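Pectate lyase 47 (Bacillus sp. TS-47, PDB 1VBL) cleaves pectate by eliminative lyase action, as a secreted, thermostable, calcium-binding enzyme of polysaccharide lyase family 1. Local coordinates at residues V272-N277 with V294-N299. Residues are numbered along the deposited sequence; the frame is centred on the assembly and turned at random.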
loop_
_atom_site.group_PDB
_atom_site.type_symbol
_atom_site.label_atom_id
_atom_site.label_comp_id
_atom_site.label_asym_id
_atom_site.label_seq_id
_atom_site.Cartn_x
_atom_site.Cartn_y
_atom_site.Cartn_z
ATOM N N VAL A 272 7.024 9.633 6.252
ATOM C CA VAL A 272 5.738 9.000 6.490
ATOM C C VAL A 272 5.598 8.506 7.924
ATOM O O VAL A 272 6.572 8.099 8.550
ATOM C CB VAL A 272 5.564 7.768 5.550
ATOM C CG1 VAL A 272 4.161 7.184 5.691
ATOM C CG2 VAL A 272 5.844 8.165 4.104
ATOM N N THR A 273 4.373 8.552 8.431
ATOM C CA THR A 273 4.065 8.067 9.771
ATOM C C THR A 273 3.003 6.993 9.607
ATOM O O THR A 273 2.000 7.205 8.920
ATOM C CB THR A 273 3.469 9.164 10.677
ATOM O OG1 THR A 273 4.434 10.196 10.883
ATOM C CG2 THR A 273 3.068 8.579 12.029
ATOM N N LEU A 274 3.237 5.840 10.221
ATOM C CA LEU A 274 2.290 4.736 10.173
ATOM C C LEU A 274 2.016 4.326 11.607
ATOM O O LEU A 274 2.924 3.888 12.320
ATOM C CB LEU A 274 2.866 3.539 9.416
ATOM C CG LEU A 274 3.347 3.771 7.984
ATOM C CD1 LEU A 274 4.803 4.206 8.006
ATOM C CD2 LEU A 274 3.197 2.480 7.177
ATOM N N HIS A 275 0.773 4.476 12.042
ATOM C CA HIS A 275 0.447 4.099 13.400
ATOM C C HIS A 275 -0.936 3.488 13.548
ATOM O O HIS A 275 -1.858 3.785 12.781
ATOM C CB HIS A 275 0.634 5.304 14.344
ATOM C CG HIS A 275 -0.365 6.408 14.161
ATOM N ND1 HIS A 275 -1.607 6.395 14.758
ATOM C CD2 HIS A 275 -0.284 7.581 13.490
ATOM C CE1 HIS A 275 -2.246 7.513 14.467
ATOM N NE2 HIS A 275 -1.465 8.252 13.698
ATOM N N HIS A 276 -1.048 2.601 14.530
ATOM C CA HIS A 276 -2.291 1.906 14.835
ATOM C C HIS A 276 -2.889 1.127 13.674
ATOM O O HIS A 276 -4.109 0.987 13.571
ATOM C CB HIS A 276 -3.319 2.889 15.390
ATOM C CG HIS A 276 -2.931 3.467 16.714
ATOM N ND1 HIS A 276 -2.225 4.645 16.836
ATOM C CD2 HIS A 276 -3.111 3.005 17.973
ATOM C CE1 HIS A 276 -1.987 4.883 18.113
ATOM N NE2 HIS A 276 -2.514 3.903 18.824
ATOM N N ASN A 277 -2.028 0.617 12.802
ATOM C CA ASN A 277 -2.504 -0.165 11.677
ATOM C C ASN A 277 -2.495 -1.620 12.105
ATOM O O ASN A 277 -1.692 -2.032 12.945
ATOM C CB ASN A 277 -1.607 0.045 10.452
ATOM C CG ASN A 277 -1.669 1.469 9.934
ATOM O OD1 ASN A 277 -2.703 1.916 9.432
ATOM N ND2 ASN A 277 -0.566 2.194 10.065
ATOM N N VAL A 294 10.793 7.683 8.613
ATOM C CA VAL A 294 9.502 7.040 8.761
ATOM C C VAL A 294 9.262 6.649 10.215
ATOM O O VAL A 294 10.049 5.913 10.814
ATOM C CB VAL A 294 9.422 5.785 7.861
ATOM C CG1 VAL A 294 8.082 5.095 8.054
ATOM C CG2 VAL A 294 9.603 6.187 6.390
ATOM N N HIS A 295 8.168 7.163 10.766
ATOM C CA HIS A 295 7.786 6.901 12.148
ATOM C C HIS A 295 6.774 5.760 12.160
ATOM O O HIS A 295 5.682 5.873 11.594
ATOM C CB HIS A 295 7.163 8.157 12.765
ATOM C CG HIS A 295 7.041 8.105 14.259
ATOM N ND1 HIS A 295 6.262 8.991 14.970
ATOM C CD2 HIS A 295 7.627 7.299 15.174
ATOM C CE1 HIS A 295 6.374 8.735 16.262
ATOM N NE2 HIS A 295 7.199 7.714 16.414
ATOM N N ILE A 296 7.149 4.663 12.809
ATOM C CA ILE A 296 6.306 3.476 12.889
ATOM C C ILE A 296 5.980 3.202 14.349
ATOM O O ILE A 296 6.856 2.787 15.105
ATOM C CB ILE A 296 7.056 2.253 12.315
ATOM C CG1 ILE A 296 7.489 2.546 10.873
ATOM C CG2 ILE A 296 6.185 1.010 12.398
ATOM C CD1 ILE A 296 8.296 1.424 10.242
ATOM N N TYR A 297 4.731 3.421 14.753
ATOM C CA TYR A 297 4.388 3.178 16.146
ATOM C C TYR A 297 2.984 2.652 16.404
ATOM O O TYR A 297 2.058 2.894 15.633
ATOM C CB TYR A 297 4.636 4.453 16.971
ATOM C CG TYR A 297 3.606 5.553 16.829
ATOM C CD1 TYR A 297 2.492 5.607 17.673
ATOM C CD2 TYR A 297 3.762 6.567 15.878
ATOM C CE1 TYR A 297 1.565 6.644 17.580
ATOM C CE2 TYR A 297 2.834 7.612 15.776
ATOM C CZ TYR A 297 1.740 7.642 16.633
ATOM O OH TYR A 297 0.824 8.668 16.536
ATOM N N ASN A 298 2.845 1.912 17.500
ATOM C CA ASN A 298 1.563 1.354 17.904
ATOM C C ASN A 298 0.864 0.522 16.834
ATOM O O ASN A 298 -0.363 0.530 16.741
ATOM C CB ASN A 298 0.631 2.480 18.355
ATOM C CG ASN A 298 1.004 3.046 19.715
ATOM O OD1 ASN A 298 0.492 4.090 20.119
ATOM N ND2 ASN A 298 1.889 2.357 20.433
ATOM N N ASN A 299 1.634 -0.187 16.017
ATOM C CA ASN A 299 1.030 -1.028 14.995
ATOM C C ASN A 299 0.964 -2.440 15.550
ATOM O O ASN A 299 1.791 -2.823 16.378
ATOM C CB ASN A 299 1.861 -1.007 13.714
ATOM C CG ASN A 299 1.853 0.350 13.047
ATOM O OD1 ASN A 299 0.832 0.785 12.503
ATOM N ND2 ASN A 299 2.988 1.038 13.101
HETATM O O HOH W 1 5.124 10.955 13.381
#
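H275 and Y297 lie side by side with ring planes 13° apart but slid past each other: Y297 OH sits over one face of the imidazole, while H275 CB is centred over a face of the phenol, 3.4 Å from its ring centroid. Both residues place CG between the backbone N and the carbonyl carbon (chi1 69° for H275), which sends the two rings off in the same direction. T273 CG2 lies at the edge of the H275 ring and N298 OD1 at that of Y297. In the plane of the H276 ring, at its edge, H275 ND1 shares a 2.8 Å hydrogen bond with H276 ND1; D12 binds H275 NE2. The H276 ring takes N298 CB over one face and also stacks with Y245. At the turn the N277 and N299 amides run alongside each other, planes 7° apart, an asparagine ladder familiar from the right-handed parallel beta-helix of family 1 pectate lyases. N299 OD1 accepts from N277 N (2.9 Å) and N277 ND2. N246 N and I243 O, on the preceding coil, bind N277 OD1 and ND2. N299 ND2 reaches L274 O at 3.0 Å from above the carbonyl plane. That same oxygen also accepts from Y297 N. On the sheet face bearing L274, its CD1 presses tightly on V294 CG1 at 3.4 Å. On the face carrying T273, H275, H295 and Y297, a water links T273 OG1 and H295 ND1; W14 N and Q326, respectively, hold T273 OG1 and H295 NE2.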